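Local coordinates for protein putative Transcriptional Regulator (Rhodococcus sp., PDB 2IA2) that probably binds DNA as a dimeric transcriptional regulator of the IclR family, with a C-terminal domain that probably senses a small effector molecule, at residues D161-Y166 with A188-V193. Sequence-based numbering, arbitrary orientation.
Sequences DELDAY and AAILAV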
loop_
_atom_site.group_PDB
_atom_site.type_symbol
_atom_site.label_atom_id
_atom_site.label_comp_id
_atom_site.label_asym_id
_atom_site.label_seq_id
_atom_site.Cartn_x
_atom_site.Cartn_y
_atom_site.Cartn_z
ATOM N N ASP A 161 3.527 -28.039 -11.522
ATOM C CA ASP A 161 2.362 -28.894 -11.786
ATOM C C ASP A 161 1.304 -28.119 -12.538
ATOM O O ASP A 161 0.599 -28.686 -13.368
ATOM C CB ASP A 161 1.775 -29.585 -10.534
ATOM C CG ASP A 161 1.516 -28.630 -9.360
ATOM O OD1 ASP A 161 1.723 -27.394 -9.484
ATOM O OD2 ASP A 161 1.122 -29.146 -8.279
ATOM N N GLU A 162 1.214 -26.821 -12.255
ATOM C CA GLU A 162 0.266 -25.943 -12.966
ATOM C C GLU A 162 0.704 -25.697 -14.393
ATOM O O GLU A 162 -0.114 -25.796 -15.307
ATOM C CB GLU A 162 0.056 -24.613 -12.241
ATOM C CG GLU A 162 -0.526 -24.790 -10.862
ATOM C CD GLU A 162 -0.886 -23.496 -10.186
ATOM O OE1 GLU A 162 -0.747 -22.429 -10.819
ATOM O OE2 GLU A 162 -1.327 -23.555 -9.011
ATOM N N LEU A 163 1.984 -25.406 -14.594
ATOM C CA LEU A 163 2.518 -25.290 -15.943
ATOM C C LEU A 163 2.253 -26.540 -16.807
ATOM O O LEU A 163 1.826 -26.443 -17.958
ATOM C CB LEU A 163 4.016 -24.978 -15.903
ATOM C CG LEU A 163 4.700 -24.898 -17.266
ATOM C CD1 LEU A 163 4.055 -23.821 -18.142
ATOM C CD2 LEU A 163 6.197 -24.637 -17.091
ATOM N N ASP A 164 2.533 -27.717 -16.245
ATOM C CA ASP A 164 2.384 -28.991 -16.968
ATOM C C ASP A 164 0.931 -29.246 -17.323
ATOM O O ASP A 164 0.640 -29.706 -18.396
ATOM C CB ASP A 164 2.993 -30.146 -16.144
ATOM C CG ASP A 164 4.528 -30.237 -16.298
ATOM O OD1 ASP A 164 5.009 -29.968 -17.433
ATOM O OD2 ASP A 164 5.249 -30.599 -15.316
ATOM N N ALA A 165 0.026 -28.896 -16.411
ATOM C CA ALA A 165 -1.425 -28.961 -16.618
ATOM C C ALA A 165 -1.879 -28.054 -17.746
ATOM O O ALA A 165 -2.664 -28.463 -18.602
ATOM C CB ALA A 165 -2.142 -28.561 -15.336
ATOM N N TYR A 166 -1.428 -26.803 -17.695
ATOM C CA TYR A 166 -1.669 -25.832 -18.754
ATOM C C TYR A 166 -1.231 -26.350 -20.129
ATOM O O TYR A 166 -1.942 -26.172 -21.139
ATOM C CB TYR A 166 -0.917 -24.522 -18.444
ATOM C CG TYR A 166 -0.811 -23.652 -19.667
ATOM C CD1 TYR A 166 -1.870 -22.817 -20.039
ATOM C CD2 TYR A 166 0.315 -23.678 -20.463
ATOM C CE1 TYR A 166 -1.794 -21.999 -21.146
ATOM C CE2 TYR A 166 0.409 -22.866 -21.587
ATOM C CZ TYR A 166 -0.645 -22.040 -21.927
ATOM O OH TYR A 166 -0.568 -21.252 -23.054
ATOM N N ALA A 188 10.097 -25.614 -23.496
ATOM C CA ALA A 188 11.510 -25.234 -23.509
ATOM C C ALA A 188 11.685 -23.718 -23.614
ATOM O O ALA A 188 12.520 -23.144 -22.920
ATOM C CB ALA A 188 12.220 -25.929 -24.647
ATOM N N ALA A 189 10.905 -23.076 -24.487
ATOM C CA ALA A 189 10.937 -21.629 -24.629
ATOM C C ALA A 189 10.527 -20.951 -23.307
ATOM O O ALA A 189 11.132 -19.956 -22.896
ATOM C CB ALA A 189 10.040 -21.198 -25.767
ATOM N N ILE A 190 9.534 -21.519 -22.619
ATOM C CA ILE A 190 9.077 -20.999 -21.325
ATOM C C ILE A 190 10.126 -21.167 -20.212
ATOM O O ILE A 190 10.328 -20.258 -19.422
ATOM C CB ILE A 190 7.730 -21.615 -20.902
ATOM C CG1 ILE A 190 6.606 -21.082 -21.792
ATOM C CG2 ILE A 190 7.456 -21.346 -19.454
ATOM C CD1 ILE A 190 5.421 -22.011 -21.920
ATOM N N LEU A 191 10.776 -22.331 -20.144
ATOM C CA LEU A 191 11.849 -22.521 -19.178
ATOM C C LEU A 191 13.066 -21.629 -19.510
ATOM O O LEU A 191 13.741 -21.179 -18.586
ATOM C CB LEU A 191 12.261 -24.007 -19.043
ATOM C CG LEU A 191 11.164 -25.045 -18.751
ATOM C CD1 LEU A 191 11.765 -26.490 -18.639
ATOM C CD2 LEU A 191 10.358 -24.681 -17.527
ATOM N N ALA A 192 13.349 -21.377 -20.793
ATOM C CA ALA A 192 14.432 -20.428 -21.140
ATOM C C ALA A 192 14.134 -19.040 -20.538
ATOM O O ALA A 192 15.002 -18.404 -19.973
ATOM C CB ALA A 192 14.620 -20.332 -22.639
ATOM N N VAL A 193 12.882 -18.595 -20.630
ATOM C CA VAL A 193 12.439 -17.348 -20.011
ATOM C C VAL A 193 12.694 -17.352 -18.515
ATOM O O VAL A 193 13.097 -16.365 -17.946
ATOM C CB VAL A 193 10.923 -17.125 -20.254
ATOM C CG1 VAL A 193 10.438 -15.892 -19.505
ATOM C CG2 VAL A 193 10.647 -17.005 -21.748
#
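L163, on helix 160-169, points its branched end between two side chains of helix 183-196, I190 and L191. Its CG lies anti to the backbone N (chi1 177°), which extends CG toward the other helix. CD2 does most of the touching: it comes 4.2 Å from I190 CG2 and also 4.2 Å from L191 CD2, so one methyl bridges two successive residues. I190 offers its branch methyl to CD2, and L163 CD1 lies 4.4 Å from both I190 CG2 and I190 CD1. L191 arrives differently. Its CA-CB bond does not aim at the other helix, but with CG anti to its own carbonyl carbon (chi1 -53°) the chain swings round, and the two leucines cross obliquely, meeting methyl to methyl. L155 of helix 149-156 touches both I190 and Y166, and A156 of the same helix also meets I190. Backbones are well separated, with 9.5 Å between L163 CA and I190 CA. The contact thus joins two consecutive helices of the GAF-like C-terminal domain. No hydrogen bond crosses between the segments; this is a small, wholly apolar contact of three aliphatic side chains, consistent with dispersion and exclusion of water and without directional bonds, with L163 and I190 buried and L191 at the more open margin.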